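Side-chain contacts in ethylbenzene dehydrogenase beta-subunit (Aromatoleum aromaticum, PDB 2IVF), which is the iron-sulfur subunit of a three-chain assembly, holding three SF4 clusters and one Fe3-S4 cluster in a protein of the 4Fe-4S ferredoxin type: residues B[22-27]-B[330-335]; B[99-102]-B[106-109]. All blocks are in the same frame, centred on the assembly; numbering follows the deposited sequence.

Contact 1 (B[22-27]-B[330-335])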
ATOM      1  N   VAL B  22      -1.351 -16.417  17.512  1.00 21.36           N
ATOM      2  CA  VAL B  22      -2.068 -17.118  16.462  1.00 22.29           C
ATOM      3  C   VAL B  22      -2.175 -16.151  15.277  1.00 22.01           C
ATOM      4  O   VAL B  22      -2.494 -14.964  15.446  1.00 22.53           O
ATOM      5  CB  VAL B  22      -3.474 -17.533  16.900  1.00 21.09           C
ATOM      6  CG1 VAL B  22      -4.349 -17.931  15.694  1.00 21.88           C
ATOM      7  CG2 VAL B  22      -3.365 -18.672  17.942  1.00 21.43           C
ATOM      8  N   ILE B  23      -1.922 -16.653  14.077  1.00 22.88           N
ATOM      9  CA  ILE B  23      -2.014 -15.827  12.852  1.00 22.78           C
ATOM     10  C   ILE B  23      -2.985 -16.493  11.914  1.00 22.84           C
ATOM     11  O   ILE B  23      -2.803 -17.648  11.566  1.00 21.75           O
ATOM     12  CB  ILE B  23      -0.642 -15.738  12.151  1.00 23.66           C
ATOM     13  CG1 ILE B  23       0.377 -15.142  13.147  1.00 23.55           C
ATOM     14  CG2 ILE B  23      -0.744 -15.020  10.769  1.00 24.85           C
ATOM     15  CD1 ILE B  23       1.825 -14.962  12.625  1.00 23.32           C
ATOM     16  N   ASP B  24      -4.043 -15.789  11.536  1.00 23.63           N
ATOM     17  CA  ASP B  24      -5.120 -16.383  10.733  1.00 22.67           C
ATOM     18  C   ASP B  24      -4.816 -16.088   9.293  1.00 24.26           C
ATOM     19  O   ASP B  24      -5.034 -14.983   8.829  1.00 23.61           O
ATOM     20  CB  ASP B  24      -6.490 -15.802  11.113  1.00 24.21           C
ATOM     21  CG  ASP B  24      -7.627 -16.504  10.403  1.00 23.32           C
ATOM     22  OD1 ASP B  24      -7.359 -17.208   9.372  1.00 23.16           O
ATOM     23  OD2 ASP B  24      -8.785 -16.340  10.846  1.00 25.18           O
ATOM     24  N   LEU B  25      -4.402 -17.104   8.544  1.00 23.67           N
ATOM     25  CA  LEU B  25      -3.975 -16.875   7.172  1.00 23.23           C
ATOM     26  C   LEU B  25      -5.126 -16.557   6.272  1.00 23.80           C
ATOM     27  O   LEU B  25      -4.903 -16.027   5.181  1.00 24.21           O
ATOM     28  CB  LEU B  25      -3.203 -18.065   6.642  1.00 23.69           C
ATOM     29  CG  LEU B  25      -1.933 -18.362   7.450  1.00 24.89           C
ATOM     30  CD1 LEU B  25      -1.248 -19.588   6.977  1.00 25.85           C
ATOM     31  CD2 LEU B  25      -0.946 -17.143   7.378  1.00 25.13           C
ATOM     32  N   ASN B  26      -6.347 -16.885   6.686  1.00 22.24           N
ATOM     33  CA  ASN B  26      -7.508 -16.440   5.907  1.00 22.75           C
ATOM     34  C   ASN B  26      -7.688 -14.947   5.867  1.00 22.27           C
ATOM     35  O   ASN B  26      -8.297 -14.406   4.925  1.00 22.66           O
ATOM     36  CB  ASN B  26      -8.757 -17.106   6.457  1.00 21.42           C
ATOM     37  CG  ASN B  26      -8.698 -18.540   6.283  1.00 24.09           C
ATOM     38  OD1 ASN B  26      -8.833 -19.029   5.136  1.00 24.43           O
ATOM     39  ND2 ASN B  26      -8.390 -19.273   7.371  1.00 22.26           N
ATOM     40  N   LYS B  27      -7.218 -14.274   6.900  1.00 21.61           N
ATOM     41  CA  LYS B  27      -7.456 -12.846   7.064  1.00 23.17           C
ATOM     42  C   LYS B  27      -6.308 -11.989   6.578  1.00 23.22           C
ATOM     43  O   LYS B  27      -6.475 -10.780   6.459  1.00 24.10           O
ATOM     44  CB  LYS B  27      -7.788 -12.511   8.535  1.00 21.83           C
ATOM     45  CG  LYS B  27      -9.098 -13.192   9.024  1.00 22.58           C
ATOM     46  CD  LYS B  27      -9.445 -12.830  10.481  1.00 23.05           C
ATOM     47  CE  LYS B  27     -10.226 -11.517  10.561  1.00 22.43           C
ATOM     48  NZ  LYS B  27     -10.502 -11.066  11.964  1.00 22.26           N
ATOM     49  N   ASP B 330     -16.952 -16.752  15.885  1.00 23.01           N
ATOM     50  CA  ASP B 330     -16.960 -15.572  16.742  1.00 23.11           C
ATOM     51  C   ASP B 330     -15.529 -15.179  17.096  1.00 23.20           C
ATOM     52  O   ASP B 330     -15.156 -13.997  17.067  1.00 23.11           O
ATOM     53  CB  ASP B 330     -17.718 -15.876  18.030  1.00 23.74           C
ATOM     54  CG  ASP B 330     -19.236 -15.927  17.862  1.00 27.40           C
ATOM     55  OD1 ASP B 330     -19.798 -15.447  16.872  1.00 29.24           O
ATOM     56  OD2 ASP B 330     -19.901 -16.413  18.801  1.00 33.14           O
ATOM     57  N   LEU B 331     -14.718 -16.192  17.420  1.00 22.91           N
ATOM     58  CA  LEU B 331     -13.307 -16.025  17.782  1.00 22.68           C
ATOM     59  C   LEU B 331     -12.505 -15.510  16.607  1.00 22.74           C
ATOM     60  O   LEU B 331     -11.655 -14.639  16.764  1.00 23.37           O
ATOM     61  CB  LEU B 331     -12.709 -17.339  18.277  1.00 22.91           C
ATOM     62  CG  LEU B 331     -13.225 -17.847  19.605  1.00 24.02           C
ATOM     63  CD1 LEU B 331     -12.697 -19.258  19.857  1.00 25.06           C
ATOM     64  CD2 LEU B 331     -12.814 -16.868  20.711  1.00 26.03           C
ATOM     65  N   LEU B 332     -12.772 -16.043  15.412  1.00 21.00           N
ATOM     66  CA  LEU B 332     -11.945 -15.729  14.311  1.00 21.52           C
ATOM     67  C   LEU B 332     -12.331 -14.358  13.745  1.00 21.91           C
ATOM     68  O   LEU B 332     -11.507 -13.679  13.195  1.00 22.32           O
ATOM     69  CB  LEU B 332     -12.030 -16.799  13.218  1.00 21.18           C
ATOM     70  CG  LEU B 332     -11.432 -18.159  13.524  1.00 22.07           C
ATOM     71  CD1 LEU B 332     -11.727 -19.135  12.334  1.00 24.01           C
ATOM     72  CD2 LEU B 332      -9.919 -18.134  13.878  1.00 23.13           C
ATOM     73  N   ILE B 333     -13.588 -13.973  13.891  1.00 21.98           N
ATOM     74  CA  ILE B 333     -14.042 -12.668  13.480  1.00 22.94           C
ATOM     75  C   ILE B 333     -13.577 -11.636  14.506  1.00 23.97           C
ATOM     76  O   ILE B 333     -13.064 -10.599  14.112  1.00 23.98           O
ATOM     77  CB  ILE B 333     -15.585 -12.640  13.373  1.00 22.53           C
ATOM     78  CG1 ILE B 333     -16.008 -13.400  12.126  1.00 23.35           C
ATOM     79  CG2 ILE B 333     -16.154 -11.204  13.435  1.00 21.69           C
ATOM     80  CD1 ILE B 333     -17.427 -13.782  12.072  1.00 21.58           C
ATOM     81  N   SER B 334     -13.850 -11.908  15.776  1.00 23.57           N
ATOM     82  CA  SER B 334     -13.564 -10.999  16.917  1.00 25.21           C
ATOM     83  C   SER B 334     -14.132  -9.624  16.765  1.00 24.92           C
ATOM     84  O   SER B 334     -13.430  -8.685  16.418  1.00 25.65           O
ATOM     85  CB  SER B 334     -12.073 -10.863  17.196  1.00 25.01           C
ATOM     86  OG  SER B 334     -11.571 -12.135  17.458  1.00 32.08           O
ATOM     87  N   LYS B 335     -15.402  -9.499  17.037  1.00 24.51           N
ATOM     88  CA  LYS B 335     -16.083  -8.247  16.783  1.00 24.90           C
ATOM     89  C   LYS B 335     -15.506  -7.079  17.589  1.00 24.04           C
ATOM     90  O   LYS B 335     -15.470  -5.936  17.090  1.00 22.15           O
ATOM     91  CB  LYS B 335     -17.585  -8.429  16.930  1.00 25.27           C
ATOM     92  CG  LYS B 335     -18.051  -8.714  18.223  1.00 27.10           C
ATOM     93  CD  LYS B 335     -19.570  -8.961  18.209  1.00 27.63           C
ATOM     94  CE  LYS B 335     -20.034  -8.929  19.650  1.00 27.57           C
ATOM     95  NZ  LYS B 335     -21.499  -9.055  19.951  1.00 25.67           N
TER
HETATM   96  O   HOH W   1      -8.896 -14.757  13.257  1.00 15.42           O

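Contact 2 (B[99-102]-B[106-109])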
ATOM      1  N   HIS B  99      18.423   9.226  -4.378  1.00 22.11           N
ATOM      2  CA  HIS B  99      17.672  10.471  -4.475  1.00 21.97           C
ATOM      3  C   HIS B  99      18.486  11.630  -5.017  1.00 22.75           C
ATOM      4  O   HIS B  99      18.077  12.264  -5.997  1.00 21.53           O
ATOM      5  CB  HIS B  99      17.126  10.904  -3.111  1.00 22.83           C
ATOM      6  CG  HIS B  99      16.270   9.894  -2.435  1.00 21.39           C
ATOM      7  ND1 HIS B  99      16.795   8.822  -1.747  1.00 22.41           N
ATOM      8  CD2 HIS B  99      14.930   9.821  -2.290  1.00 22.64           C
ATOM      9  CE1 HIS B  99      15.807   8.127  -1.218  1.00 22.67           C
ATOM     10  NE2 HIS B  99      14.665   8.705  -1.546  1.00 22.86           N
ATOM     11  N   LYS B 100      19.656  11.904  -4.394  1.00 22.67           N
ATOM     12  CA  LYS B 100      20.510  13.026  -4.833  1.00 23.45           C
ATOM     13  C   LYS B 100      20.845  12.927  -6.320  1.00 23.26           C
ATOM     14  O   LYS B 100      20.720  13.897  -7.052  1.00 21.97           O
ATOM     15  CB  LYS B 100      21.836  13.116  -4.031  1.00 24.26           C
ATOM     16  CG  LYS B 100      22.630  14.434  -4.281  1.00 25.58           C
ATOM     17  CD  LYS B 100      23.952  14.546  -3.452  1.00 27.36           C
ATOM     18  CE  LYS B 100      24.929  15.512  -4.049  1.00 30.44           C
ATOM     19  NZ  LYS B 100      26.236  15.604  -3.257  1.00 33.45           N
ATOM     20  N   GLU B 101      21.234  11.729  -6.755  1.00 23.35           N
ATOM     21  CA  GLU B 101      21.640  11.487  -8.133  1.00 23.30           C
ATOM     22  C   GLU B 101      20.533  11.835  -9.128  1.00 22.61           C
ATOM     23  O   GLU B 101      20.776  12.437 -10.173  1.00 20.19           O
ATOM     24  CB  GLU B 101      22.036  10.007  -8.310  1.00 22.92           C
ATOM     25  CG  GLU B 101      22.691   9.750  -9.607  1.00 25.10           C
ATOM     26  CD  GLU B 101      23.157   8.333  -9.776  1.00 25.25           C
ATOM     27  OE1 GLU B 101      22.469   7.400  -9.324  1.00 28.12           O
ATOM     28  OE2 GLU B 101      24.222   8.170 -10.419  1.00 30.98           O
ATOM     29  N   VAL B 102      19.317  11.427  -8.797  1.00 21.47           N
ATOM     30  CA  VAL B 102      18.152  11.654  -9.657  1.00 22.00           C
ATOM     31  C   VAL B 102      17.668  13.124  -9.631  1.00 22.79           C
ATOM     32  O   VAL B 102      17.290  13.683 -10.665  1.00 22.38           O
ATOM     33  CB  VAL B 102      17.028  10.691  -9.305  1.00 22.69           C
ATOM     34  CG1 VAL B 102      15.799  10.988 -10.168  1.00 21.90           C
ATOM     35  CG2 VAL B 102      17.496   9.249  -9.470  1.00 21.04           C
ATOM     36  N   GLY B 106      22.149  17.081 -12.059  1.00 20.98           N
ATOM     37  CA  GLY B 106      22.211  17.575 -13.427  1.00 20.93           C
ATOM     38  C   GLY B 106      22.346  16.452 -14.465  1.00 20.86           C
ATOM     39  O   GLY B 106      22.834  16.688 -15.587  1.00 20.03           O
ATOM     40  N   LYS B 107      21.909  15.247 -14.100  1.00 20.87           N
ATOM     41  CA  LYS B 107      22.019  14.075 -14.967  1.00 22.67           C
ATOM     42  C   LYS B 107      20.766  13.864 -15.807  1.00 23.19           C
ATOM     43  O   LYS B 107      20.717  12.947 -16.643  1.00 23.83           O
ATOM     44  CB  LYS B 107      22.348  12.813 -14.139  1.00 22.11           C
ATOM     45  CG  LYS B 107      23.719  12.866 -13.476  1.00 23.22           C
ATOM     46  CD  LYS B 107      23.973  11.572 -12.679  1.00 25.96           C
ATOM     47  CE  LYS B 107      25.445  11.382 -12.321  1.00 29.06           C
ATOM     48  NZ  LYS B 107      25.636   9.976 -11.748  1.00 31.12           N
ATOM     49  N   GLY B 108      19.760  14.726 -15.624  1.00 23.19           N
ATOM     50  CA  GLY B 108      18.552  14.665 -16.427  1.00 23.61           C
ATOM     51  C   GLY B 108      17.884  13.309 -16.359  1.00 24.38           C
ATOM     52  O   GLY B 108      17.840  12.668 -15.281  1.00 23.23           O
ATOM     53  N   GLN B 109      17.432  12.821 -17.516  1.00 24.53           N
ATOM     54  CA  GLN B 109      16.788  11.511 -17.585  1.00 24.62           C
ATOM     55  C   GLN B 109      17.775  10.342 -17.780  1.00 25.04           C
ATOM     56  O   GLN B 109      17.344   9.222 -18.017  1.00 26.07           O
ATOM     57  CB  GLN B 109      15.740  11.500 -18.703  1.00 24.67           C
ATOM     58  CG  GLN B 109      14.482  12.284 -18.376  1.00 24.83           C
ATOM     59  CD  GLN B 109      14.763  13.756 -18.215  1.00 26.68           C
ATOM     60  OE1 GLN B 109      15.193  14.396 -19.147  1.00 30.20           O
ATOM     61  NE2 GLN B 109      14.530  14.291 -17.021  1.00 26.94           N
TER
HETATM   62  O   HOH W   2      20.476  14.562 -11.612  1.00 18.39           O
HETATM   63  O   HOH W   3      18.108  14.386 -13.141  1.00 18.24           O

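Contact 1 (B[22-27]-B[330-335])
The carboxylate of Asp24 meets different neighbours off its two faces. CD2 of Leu332 comes in from off the plane beyond OD2, 3.7 Å from that oxygen, whereas the backbone N of Asn26 approaches OD1 from the other side, 36° out of the plane. Asn26 ND2 takes the syn lone pair of the same OD1 at 3.1 Å, so two donors grip one oxygen and hold the group's rotation. OD2 receives a water that also donates to Leu332 O, and Tyr273 of the alpha-subunit chain is a further hydrogen-bonding partner of that oxygen. CB of Asp24 points toward the helix, and with CG anti to the backbone N (chi1 -174°) the carboxylate is set with OD2 beside Leu332; the two side chains cross at about a right angle. The bond from Asn26 N to OD1 makes an Asx turn where strand 19-24, inside a mixed sheet, gives way to the segment leading to Cys28 of an SF4 pocket; the other partner is the closing turn of helix 327-333. The Lys27 chain, bent at chi3 (85°), brings CD, CE and NZ up to the carbonyl oxygen of Leu332. Its NZ donates to Leu332 O at 3.1 Å, in the carbonyl plane, and weakly to Ile333 O at 3.4 Å. Glu270 of the alpha-subunit chain gives this ammonium a salt bridge, and Arg233 O accepts from it too, so the buried charge is probably well compensated. Past the helix, Ser334 turns to positive phi, and its OG donates to Leu331 O at 2.6 Å from above the carbonyl plane.

Contact 2 (B[99-102]-B[106-109])
Glu101 and Lys107 supply the direct, close-packed part of this contact. Lys107 NZ donates to Glu101 OE2 at 2.7 Å, a short salt bridge that uses the anti lone pair, the one facing away from OE1. Behind the charges the carbon chains also touch, CD of Lys107 passing 3.8 Å from CG of Glu101. Both chains are extended beyond CG and cross obliquely; Glu101 sets off with CG anti to its own N (chi1 -169°), which swings the carboxylate round to where the lysine nitrogen can meet OE2. OE1 is engaged separately by Asn98 ND2, so the two oxygens have different partners and the carboxylate is restrained in its rotation. A second acid, Glu105, makes a long, weak ion pair with the same NZ. The salt bridge ties helix 99-104 to the loop that follows it, where Gly106 and Gly108 take positive phi; the backbone runs on past the helix end, and the Lys107 side chain reaches back to the helix. Between the two backbones the fit is looser and filled by water. One water accepts from Lys107 N at 3.0 Å and donates to Glu101 O at 2.6 Å; another donates to Val102 O (2.7 Å) and to Gly108 O (2.8 Å). Further acceptors elsewhere compete for the two protons of each water, so these bonds are probably not all made at once. Whereas the salt bridge is partly exposed, Val102 points away from the loop and packs on Trp929 of the alpha-subunit chain, which Gln109 touches as well.

Contact 1 and contact 2 do not touch: their centres are 47 Å apart and their nearest atoms about 30 Å. Along the chain, 99-102 and 106-109 are nested within the long span that 22-27 and 330-335 close. The first lies about 16 Å from the chain centre, measured centre to centre, and is buried, with the Lys27 side chain about 6 Å from an SF4 cluster; the second, about 38 Å from that centre, belongs to the periphery. Both nevertheless adjoin the alpha-subunit chain: contact 1 encloses a charge beside a cofactor, whereas contact 2 meets that chain through His99, Val102, Gly106, Gly108 and Gln109, with the salt bridge on the partly exposed surface beside them.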